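Local atomic coordinates of 373aa long hypothetical citrate synthase (Sulfolobus tokodaii, PDB entry 1VGP), a protein that is a hypothetical protein of the citrate synthase family, mainly helical and assembled from two chains. Residues L49-K54 with G338-I343; N62-K67 with K116-I121; Q247-F252 with E290-I295. All coordinates share one frame; numbering follows the deposited sequence.

Contact 1: L49-K54 with G338-I343; sequences LILYGK and GWVAHI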
loop_
_atom_site.group_PDB
_atom_site.type_symbol
_atom_site.label_atom_id
_atom_site.label_comp_id
_atom_site.label_asym_id
_atom_site.label_seq_id
_atom_site.Cartn_x
_atom_site.Cartn_y
_atom_site.Cartn_z
ATOM N N LEU A 49 -13.982 -21.702 -0.424
ATOM C CA LEU A 49 -15.315 -21.152 -0.226
ATOM C C LEU A 49 -15.268 -19.651 -0.435
ATOM O O LEU A 49 -16.103 -19.064 -1.124
ATOM C CB LEU A 49 -15.805 -21.451 1.193
ATOM C CG LEU A 49 -17.147 -20.838 1.597
ATOM C CD1 LEU A 49 -18.273 -21.369 0.701
ATOM C CD2 LEU A 49 -17.416 -21.155 3.052
ATOM N N ILE A 50 -14.269 -19.030 0.172
ATOM C CA ILE A 50 -14.236 -17.588 0.255
ATOM C C ILE A 50 -13.751 -16.988 -1.052
ATOM O O ILE A 50 -14.283 -15.974 -1.495
ATOM C CB ILE A 50 -13.377 -17.151 1.467
ATOM C CG1 ILE A 50 -14.307 -16.987 2.669
ATOM C CG2 ILE A 50 -12.640 -15.851 1.186
ATOM C CD1 ILE A 50 -13.622 -16.604 3.935
ATOM N N LEU A 51 -12.769 -17.620 -1.689
ATOM C CA LEU A 51 -12.323 -17.140 -2.994
ATOM C C LEU A 51 -13.404 -17.304 -4.068
ATOM O O LEU A 51 -13.617 -16.413 -4.880
ATOM C CB LEU A 51 -11.056 -17.876 -3.445
ATOM C CG LEU A 51 -9.744 -17.653 -2.684
ATOM C CD1 LEU A 51 -8.623 -18.358 -3.418
ATOM C CD2 LEU A 51 -9.451 -16.171 -2.562
ATOM N N TYR A 52 -14.085 -18.443 -4.077
ATOM C CA TYR A 52 -14.945 -18.791 -5.206
ATOM C C TYR A 52 -16.433 -18.747 -4.897
ATOM O O TYR A 52 -17.254 -18.849 -5.799
ATOM C CB TYR A 52 -14.570 -20.169 -5.725
ATOM C CG TYR A 52 -13.160 -20.232 -6.243
ATOM C CD1 TYR A 52 -12.742 -19.378 -7.262
ATOM C CD2 TYR A 52 -12.237 -21.131 -5.713
ATOM C CE1 TYR A 52 -11.436 -19.415 -7.747
ATOM C CE2 TYR A 52 -10.929 -21.178 -6.189
ATOM C CZ TYR A 52 -10.533 -20.318 -7.205
ATOM O OH TYR A 52 -9.245 -20.355 -7.685
ATOM N N GLY A 53 -16.787 -18.608 -3.624
ATOM C CA GLY A 53 -18.181 -18.373 -3.278
ATOM C C GLY A 53 -19.030 -19.625 -3.131
ATOM O O GLY A 53 -20.248 -19.531 -3.018
ATOM N N LYS A 54 -18.407 -20.799 -3.128
ATOM C CA LYS A 54 -19.139 -22.018 -2.800
ATOM C C LYS A 54 -18.204 -23.116 -2.304
ATOM O O LYS A 54 -17.014 -23.110 -2.621
ATOM C CB LYS A 54 -19.927 -22.517 -4.018
ATOM C CG LYS A 54 -19.088 -22.685 -5.280
ATOM C CD LYS A 54 -19.015 -24.145 -5.734
ATOM C CE LYS A 54 -18.093 -24.303 -6.946
ATOM N NZ LYS A 54 -18.500 -25.438 -7.831
ATOM N N GLY A 338 -8.666 -13.386 2.562
ATOM C CA GLY A 338 -9.729 -12.402 2.465
ATOM C C GLY A 338 -9.421 -11.267 1.498
ATOM O O GLY A 338 -10.267 -10.867 0.707
ATOM N N TRP A 339 -8.206 -10.736 1.566
ATOM C CA TRP A 339 -7.808 -9.653 0.683
ATOM C C TRP A 339 -7.928 -10.062 -0.788
ATOM O O TRP A 339 -8.451 -9.312 -1.616
ATOM C CB TRP A 339 -6.365 -9.235 0.977
ATOM C CG TRP A 339 -6.171 -8.637 2.327
ATOM C CD1 TRP A 339 -7.131 -8.085 3.124
ATOM C CD2 TRP A 339 -4.933 -8.529 3.046
ATOM N NE1 TRP A 339 -6.567 -7.641 4.301
ATOM C CE2 TRP A 339 -5.227 -7.900 4.279
ATOM C CE3 TRP A 339 -3.613 -8.895 2.766
ATOM C CZ2 TRP A 339 -4.236 -7.636 5.235
ATOM C CZ3 TRP A 339 -2.630 -8.631 3.719
ATOM C CH2 TRP A 339 -2.948 -8.008 4.937
ATOM N N VAL A 340 -7.431 -11.251 -1.113
ATOM C CA VAL A 340 -7.449 -11.720 -2.491
ATOM C C VAL A 340 -8.890 -11.831 -2.956
ATOM O O VAL A 340 -9.227 -11.414 -4.059
ATOM C CB VAL A 340 -6.756 -13.087 -2.612
ATOM C CG1 VAL A 340 -6.906 -13.642 -4.020
ATOM C CG2 VAL A 340 -5.290 -12.939 -2.252
ATOM N N ALA A 341 -9.737 -12.381 -2.092
ATOM C CA ALA A 341 -11.155 -12.574 -2.393
ATOM C C ALA A 341 -11.831 -11.257 -2.743
ATOM O O ALA A 341 -12.525 -11.155 -3.754
ATOM C CB ALA A 341 -11.870 -13.222 -1.199
ATOM N N HIS A 342 -11.638 -10.256 -1.893
ATOM C CA HIS A 342 -12.290 -8.966 -2.077
ATOM C C HIS A 342 -11.850 -8.302 -3.370
ATOM O O HIS A 342 -12.680 -7.735 -4.089
ATOM C CB HIS A 342 -11.998 -8.048 -0.883
ATOM C CG HIS A 342 -12.911 -8.287 0.274
ATOM N ND1 HIS A 342 -14.217 -7.850 0.285
ATOM C CD2 HIS A 342 -12.739 -8.995 1.414
ATOM C CE1 HIS A 342 -14.811 -8.283 1.382
ATOM N NE2 HIS A 342 -13.938 -8.980 2.085
ATOM N N ILE A 343 -10.550 -8.384 -3.659
ATOM C CA ILE A 343 -9.989 -7.859 -4.898
ATOM C C ILE A 343 -10.628 -8.557 -6.103
ATOM O O ILE A 343 -11.050 -7.904 -7.065
ATOM C CB ILE A 343 -8.456 -8.063 -4.918
ATOM C CG1 ILE A 343 -7.805 -7.153 -3.875
ATOM C CG2 ILE A 343 -7.901 -7.797 -6.306
ATOM C CD1 ILE A 343 -6.333 -7.433 -3.624
#
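The CA atoms of Leu-51 and Ala-341 lie 4.8 Å apart, where the last turn of helix 43-52 meets the long helix 327-346. The small Ala-341 side chain suits so close an approach. Its CB is directed at the other helix and adds no further bulk. Ile-50 and Leu-51 share that methyl. CG2 of Ile-50 lies 3.6 Å from CB of Ala-341, and the carbonyl O of Ile-50 is 3.7 Å from the same CB. Leu-51 comes to Ala-341 from another direction. CD2 of Leu-51 is 4.1 Å from CB of Ala-341 and reaches the Ala-341 backbone N at 3.8 Å. CD2 of Leu-51 also meets CG1 of Val-340 at 3.9 Å.

Leu-51 leans across because CG stands opposite the carbonyl carbon (chi1 -68°). CD1 then extends the chain, and CD2 is the branch left to meet Val-340. The Leu-51 and Val-340 side chains cross at a slant. Citrate synthases are largely helical, and this contact is one of the helix-to-helix joints of that fold. It joins an early helix to one near the end of the chain, and 283 residues lie between the two segments. No hydrogen bond spans the two segments, so the fit rests on apolar side chains and the backbone surface.

Gly-53 leaves the helical conformation with positive phi (86°), while its N still bonds to O of Leu-49. The chain therefore turns off just beyond the two touching residues. The carbonyl O of Ile-50 accepts a hydrogen bond from NH1 of Arg-30. On helix 327-346, His-342 starts away from this interface, and its NE2 is hydrogen-bonded to OD2 of Asp-179. Ile-178 packs on Ile-50, and Ile-17 on Ala-341.

Contact 2: N62-K67 with K116-I121; sequences NWFQEK and KGIKLI
Phe-64 sends its ring toward Ile-118 with CG opposite the backbone N (chi1 179°). Ile-118 answers with two branches. Its CG1 lies opposite the carbonyl carbon (chi1 -48°), and CD1 folds round to the Phe-64 ring. Its CG2 lies opposite the backbone N and goes to Lys-67.

CD1 of Ile-118 meets the CD1, CE1 and CZ side of the Phe-64 ring at a slant. The exact spacing there is doubtful in the model. CG2 of Ile-118 rests 3.7 Å from CB of Lys-67 and 4.0 Å from C of Lys-67. Lys-67 and Ile-118 are the nearest backbone pair, with CA atoms 6.8 Å apart. Only the base of Lys-67 takes part. Past CB its chain leads away from Ile-118, and CG of Lys-67 lies 3.8 Å above one face of the Trp-63 ring, toward the rim.

This is a helix-helix joint of the mainly helical citrate synthase fold. Helices 58-70 and 113-135 meet here beside helix 43-52, whose Leu-51 packs on both Phe-64 and Ile-118. Tyr-48 of that helix sets its ring edge-to-face with Phe-64. Further along, Ile-121 turns to Val-336, Val-337 and Val-340 of helix 327-346.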
loop_
_atom_site.group_PDB
_atom_site.type_symbol
_atom_site.label_atom_id
_atom_site.label_comp_id
_atom_site.label_asym_id
_atom_site.label_seq_id
_atom_site.Cartn_x
_atom_site.Cartn_y
_atom_site.Cartn_z
ATOM N N ASN A 62 -9.521 -30.832 -4.518
ATOM C CA ASN A 62 -8.310 -31.606 -4.739
ATOM C C ASN A 62 -7.383 -30.802 -5.643
ATOM O O ASN A 62 -6.172 -30.751 -5.419
ATOM C CB ASN A 62 -8.655 -32.942 -5.391
ATOM C CG ASN A 62 -8.027 -34.113 -4.668
ATOM O OD1 ASN A 62 -8.104 -34.209 -3.438
ATOM N ND2 ASN A 62 -7.397 -35.014 -5.421
ATOM N N TRP A 63 -7.965 -30.169 -6.658
ATOM C CA TRP A 63 -7.232 -29.240 -7.489
ATOM C C TRP A 63 -6.708 -28.083 -6.651
ATOM O O TRP A 63 -5.592 -27.605 -6.858
ATOM C CB TRP A 63 -8.133 -28.692 -8.595
ATOM C CG TRP A 63 -7.529 -27.520 -9.305
ATOM C CD1 TRP A 63 -6.599 -27.556 -10.303
ATOM C CD2 TRP A 63 -7.780 -26.141 -9.046
ATOM N NE1 TRP A 63 -6.259 -26.287 -10.684
ATOM C CE2 TRP A 63 -6.977 -25.388 -9.926
ATOM C CE3 TRP A 63 -8.621 -25.455 -8.157
ATOM C CZ2 TRP A 63 -6.970 -23.995 -9.945
ATOM C CZ3 TRP A 63 -8.620 -24.067 -8.171
ATOM C CH2 TRP A 63 -7.805 -23.353 -9.062
ATOM N N PHE A 64 -7.525 -27.633 -5.706
ATOM C CA PHE A 64 -7.255 -26.388 -5.008
ATOM C C PHE A 64 -6.097 -26.534 -4.039
ATOM O O PHE A 64 -5.178 -25.721 -4.028
ATOM C CB PHE A 64 -8.494 -25.910 -4.250
ATOM C CG PHE A 64 -8.271 -24.642 -3.487
ATOM C CD1 PHE A 64 -8.180 -23.425 -4.150
ATOM C CD2 PHE A 64 -8.115 -24.664 -2.104
ATOM C CE1 PHE A 64 -7.933 -22.247 -3.450
ATOM C CE2 PHE A 64 -7.867 -23.490 -1.394
ATOM C CZ PHE A 64 -7.776 -22.280 -2.069
ATOM N N GLN A 65 -6.135 -27.571 -3.215
ATOM C CA GLN A 65 -5.043 -27.796 -2.283
ATOM C C GLN A 65 -3.830 -28.372 -2.989
ATOM O O GLN A 65 -2.772 -28.511 -2.392
ATOM C CB GLN A 65 -5.482 -28.717 -1.143
ATOM C CG GLN A 65 -6.147 -29.999 -1.575
ATOM C CD GLN A 65 -7.012 -30.600 -0.480
ATOM O OE1 GLN A 65 -7.289 -31.797 -0.484
ATOM N NE2 GLN A 65 -7.444 -29.767 0.464
ATOM N N GLU A 66 -3.976 -28.703 -4.262
ATOM C CA GLU A 66 -2.823 -29.106 -5.055
ATOM C C GLU A 66 -1.992 -27.867 -5.385
ATOM O O GLU A 66 -0.778 -27.858 -5.201
ATOM C CB GLU A 66 -3.308 -29.799 -6.336
ATOM C CG GLU A 66 -2.410 -29.627 -7.557
ATOM C CD GLU A 66 -2.428 -30.841 -8.483
ATOM O OE1 GLU A 66 -3.510 -31.471 -8.622
ATOM O OE2 GLU A 66 -1.368 -31.163 -9.063
ATOM N N LYS A 67 -2.661 -26.819 -5.856
ATOM C CA LYS A 67 -1.995 -25.558 -6.139
ATOM C C LYS A 67 -1.328 -25.025 -4.872
ATOM O O LYS A 67 -0.268 -24.389 -4.926
ATOM C CB LYS A 67 -3.011 -24.526 -6.664
ATOM C CG LYS A 67 -3.441 -24.723 -8.118
ATOM C CD LYS A 67 -2.256 -24.629 -9.080
ATOM C CE LYS A 67 -2.661 -24.013 -10.412
ATOM N NZ LYS A 67 -3.811 -24.726 -11.021
ATOM N N LYS A 116 -2.602 -16.619 -9.230
ATOM C CA LYS A 116 -1.627 -15.736 -8.605
ATOM C C LYS A 116 -1.936 -15.613 -7.105
ATOM O O LYS A 116 -1.040 -15.660 -6.264
ATOM C CB LYS A 116 -1.700 -14.363 -9.285
ATOM C CG LYS A 116 -0.557 -13.408 -8.988
ATOM C CD LYS A 116 0.760 -13.856 -9.619
ATOM C CE LYS A 116 0.741 -13.776 -11.143
ATOM N NZ LYS A 116 -0.019 -12.593 -11.618
ATOM N N GLY A 117 -3.216 -15.481 -6.773
ATOM C CA GLY A 117 -3.612 -15.433 -5.373
ATOM C C GLY A 117 -3.268 -16.672 -4.556
ATOM O O GLY A 117 -2.726 -16.542 -3.458
ATOM N N ILE A 118 -3.590 -17.860 -5.072
ATOM C CA ILE A 118 -3.267 -19.104 -4.383
ATOM C C ILE A 118 -1.803 -19.125 -3.970
ATOM O O ILE A 118 -1.470 -19.336 -2.801
ATOM C CB ILE A 118 -3.473 -20.340 -5.269
ATOM C CG1 ILE A 118 -4.839 -20.292 -5.961
ATOM C CG2 ILE A 118 -3.310 -21.592 -4.434
ATOM C CD1 ILE A 118 -6.001 -20.260 -5.029
ATOM N N LYS A 119 -0.925 -18.908 -4.945
ATOM C CA LYS A 119 0.510 -19.044 -4.722
ATOM C C LYS A 119 1.006 -18.057 -3.660
ATOM O O LYS A 119 1.772 -18.423 -2.767
ATOM C CB LYS A 119 1.268 -18.856 -6.047
ATOM C CG LYS A 119 1.125 -17.473 -6.687
ATOM C CD LYS A 119 2.487 -16.847 -7.035
ATOM C CE LYS A 119 3.275 -16.441 -5.775
ATOM N NZ LYS A 119 4.656 -15.923 -6.071
ATOM N N LEU A 120 0.559 -16.810 -3.749
ATOM C CA LEU A 120 0.870 -15.826 -2.721
ATOM C C LEU A 120 0.461 -16.324 -1.339
ATOM O O LEU A 120 1.258 -16.291 -0.397
ATOM C CB LEU A 120 0.145 -14.509 -3.012
ATOM C CG LEU A 120 1.011 -13.256 -3.092
ATOM C CD1 LEU A 120 0.106 -12.033 -3.041
ATOM C CD2 LEU A 120 2.032 -13.230 -1.959
ATOM N N ILE A 121 -0.788 -16.780 -1.236
ATOM C CA ILE A 121 -1.375 -17.206 0.032
ATOM C C ILE A 121 -0.540 -18.333 0.648
ATOM O O ILE A 121 -0.306 -18.372 1.856
ATOM C CB ILE A 121 -2.833 -17.703 -0.195
ATOM C CG1 ILE A 121 -3.716 -16.524 -0.592
ATOM C CG2 ILE A 121 -3.369 -18.373 1.056
ATOM C CD1 ILE A 121 -5.073 -16.912 -1.092
#

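Contact 3: Q247-F252 with E290-I295; sequences QRIMGF and EKVEEI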
loop_
_atom_site.group_PDB
_atom_site.type_symbol
_atom_site.label_atom_id
_atom_site.label_comp_id
_atom_site.label_asym_id
_atom_site.label_seq_id
_atom_site.Cartn_x
_atom_site.Cartn_y
_atom_site.Cartn_z
ATOM N N GLN A 247 -9.428 2.855 32.200
ATOM C CA GLN A 247 -8.499 2.262 31.256
ATOM C C GLN A 247 -9.098 1.017 30.598
ATOM O O GLN A 247 -9.803 0.240 31.247
ATOM C CB GLN A 247 -7.195 1.886 31.970
ATOM C CG GLN A 247 -6.560 3.027 32.740
ATOM C CD GLN A 247 -5.322 2.608 33.511
ATOM O OE1 GLN A 247 -5.398 1.912 34.535
ATOM N NE2 GLN A 247 -4.163 3.026 33.016
ATOM N N ARG A 248 -8.816 0.825 29.309
ATOM C CA ARG A 248 -9.361 -0.305 28.551
ATOM C C ARG A 248 -8.982 -1.668 29.153
ATOM O O ARG A 248 -7.964 -1.804 29.827
ATOM C CB ARG A 248 -8.878 -0.220 27.098
ATOM C CG ARG A 248 -9.701 -1.040 26.105
ATOM C CD ARG A 248 -11.105 -0.448 25.883
ATOM N NE ARG A 248 -11.959 -0.540 27.074
ATOM C CZ ARG A 248 -12.848 -1.506 27.302
ATOM N NH1 ARG A 248 -13.055 -2.454 26.397
ATOM N NH2 ARG A 248 -13.524 -1.523 28.447
ATOM N N ILE A 249 -9.815 -2.675 28.915
ATOM C CA ILE A 249 -9.455 -4.050 29.238
ATOM C C ILE A 249 -9.118 -4.787 27.956
ATOM O O ILE A 249 -9.995 -5.035 27.138
ATOM C CB ILE A 249 -10.613 -4.797 29.930
ATOM C CG1 ILE A 249 -10.992 -4.084 31.235
ATOM C CG2 ILE A 249 -10.209 -6.240 30.209
ATOM C CD1 ILE A 249 -9.885 -4.052 32.290
ATOM N N MET A 250 -7.843 -5.125 27.785
ATOM C CA MET A 250 -7.357 -5.745 26.555
ATOM C C MET A 250 -8.137 -7.002 26.225
ATOM O O MET A 250 -8.401 -7.831 27.098
ATOM C CB MET A 250 -5.874 -6.085 26.690
ATOM C CG MET A 250 -5.040 -4.960 27.276
ATOM S SD MET A 250 -5.196 -3.437 26.321
ATOM C CE MET A 250 -3.614 -2.674 26.697
ATOM N N GLY A 251 -8.506 -7.137 24.955
ATOM C CA GLY A 251 -9.256 -8.298 24.513
ATOM C C GLY A 251 -10.744 -8.176 24.772
ATOM O O GLY A 251 -11.488 -9.152 24.657
ATOM N N PHE A 252 -11.188 -6.977 25.130
ATOM C CA PHE A 252 -12.611 -6.736 25.306
ATOM C C PHE A 252 -13.093 -5.658 24.357
ATOM O O PHE A 252 -12.296 -4.897 23.818
ATOM C CB PHE A 252 -12.904 -6.319 26.736
ATOM C CG PHE A 252 -13.236 -7.465 27.645
ATOM C CD1 PHE A 252 -14.543 -7.669 28.080
ATOM C CD2 PHE A 252 -12.237 -8.328 28.088
ATOM C CE1 PHE A 252 -14.847 -8.721 28.946
ATOM C CE2 PHE A 252 -12.531 -9.389 28.960
ATOM C CZ PHE A 252 -13.835 -9.588 29.391
ATOM N N GLU A 290 -9.403 -16.644 32.415
ATOM C CA GLU A 290 -10.766 -16.978 32.792
ATOM C C GLU A 290 -11.259 -16.047 33.887
ATOM O O GLU A 290 -12.358 -15.502 33.802
ATOM C CB GLU A 290 -10.852 -18.432 33.257
ATOM C CG GLU A 290 -11.572 -19.315 32.256
ATOM C CD GLU A 290 -11.392 -20.787 32.538
ATOM O OE1 GLU A 290 -11.668 -21.604 31.623
ATOM O OE2 GLU A 290 -10.977 -21.126 33.671
ATOM N N LYS A 291 -10.429 -15.857 34.903
ATOM C CA LYS A 291 -10.725 -14.906 35.962
ATOM C C LYS A 291 -11.030 -13.509 35.422
ATOM O O LYS A 291 -11.981 -12.855 35.863
ATOM C CB LYS A 291 -9.548 -14.842 36.932
ATOM C CG LYS A 291 -9.697 -15.755 38.120
ATOM C CD LYS A 291 -10.439 -15.060 39.240
ATOM C CE LYS A 291 -11.115 -16.078 40.136
ATOM N NZ LYS A 291 -11.824 -17.123 39.322
ATOM N N VAL A 292 -10.220 -13.053 34.473
ATOM C CA VAL A 292 -10.450 -11.760 33.834
ATOM C C VAL A 292 -11.740 -11.778 33.013
ATOM O O VAL A 292 -12.506 -10.817 33.051
ATOM C CB VAL A 292 -9.269 -11.381 32.911
ATOM C CG1 VAL A 292 -9.539 -10.053 32.237
ATOM C CG2 VAL A 292 -7.995 -11.309 33.717
ATOM N N GLU A 293 -11.977 -12.871 32.283
ATOM C CA GLU A 293 -13.195 -13.014 31.494
ATOM C C GLU A 293 -14.410 -12.891 32.403
ATOM O O GLU A 293 -15.387 -12.199 32.093
ATOM C CB GLU A 293 -13.224 -14.381 30.797
ATOM C CG GLU A 293 -14.447 -14.588 29.903
ATOM C CD GLU A 293 -14.621 -16.033 29.457
ATOM O OE1 GLU A 293 -13.713 -16.847 29.707
ATOM O OE2 GLU A 293 -15.671 -16.357 28.852
ATOM N N GLU A 294 -14.334 -13.577 33.537
ATOM C CA GLU A 294 -15.430 -13.618 34.492
ATOM C C GLU A 294 -15.783 -12.210 34.981
ATOM O O GLU A 294 -16.912 -11.745 34.792
ATOM C CB GLU A 294 -15.026 -14.514 35.655
ATOM C CG GLU A 294 -16.131 -14.811 36.646
ATOM C CD GLU A 294 -15.813 -16.023 37.509
ATOM O OE1 GLU A 294 -16.585 -16.301 38.462
ATOM O OE2 GLU A 294 -14.794 -16.699 37.231
ATOM N N ILE A 295 -14.820 -11.530 35.598
ATOM C CA ILE A 295 -15.089 -10.219 36.188
ATOM C C ILE A 295 -15.289 -9.181 35.085
ATOM O O ILE A 295 -16.059 -8.223 35.247
ATOM C CB ILE A 295 -13.927 -9.764 37.123
ATOM C CG1 ILE A 295 -14.298 -8.457 37.831
ATOM C CG2 ILE A 295 -12.647 -9.575 36.314
ATOM C CD1 ILE A 295 -13.431 -8.147 39.038
#
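Phe-252 pushes the CZ end of its ring against the backbone of helix 281-300. The carbonyl O of Glu-293 lies at the ring edge, near its plane, 4.1 Å from CZ of Phe-252. The carbonyl O of Val-292 is equally distant from that CZ but approaches obliquely. The Val-292 side chain meets the loop as well. CG1 of Val-292 lies 4.4 Å from CG2 of Ile-249 and 4.5 Å from CE2 of Phe-252, so one methyl serves both residues.

In this helical citrate synthase fold, the loop between helices 235-244 and 262-278 is thus packed on helix 281-300. A type II beta turn from Ile-249 to Phe-252 sets those two side chains toward the helix. The weak bond from Phe-252 N to Ile-249 O closes it, and Gly-251 supplies the positive phi (83°). The carbonyl O of Met-250 lies at the Phe-252 ring edge, in its plane. Beyond the segments, Phe-311 meets the Phe-252 ring at about 90°, and Leu-300 packs on both Ile-249 and Phe-252. The Glu-293 carboxylate points elsewhere, to Tyr-260 OH and Lys-268 NZ.

No hydrogen bond joins loop and helix. The ring edge may be slightly attracted to O of Glu-293, but the distance is long. Apolar shape probably does most of the holding.

How the contacts relate
All three contacts are buried, and none has a hydrogen bond between its segments. Contacts 1 and 2 adjoin, with centres 12 Å apart. CG1 of Val-340 lies 4.0 Å from CA of Gly-117. Side chains of the two also touch, so they form one apolar cluster of four helices. Two of these, 43-52 and 58-70, are consecutive in the chain. Contact 1 is nearer the chain's centre and uses small and branched aliphatics. Contact 2 adds an aromatic ring and the base of a partly exposed lysine. Contact 3 stands apart, 33 Å from contact 1 between centres and across the chain's centre. It sets a turn against a helix, pairing a ring edge with backbone carbonyl oxygen and a valine methyl with isoleucine and phenylalanine.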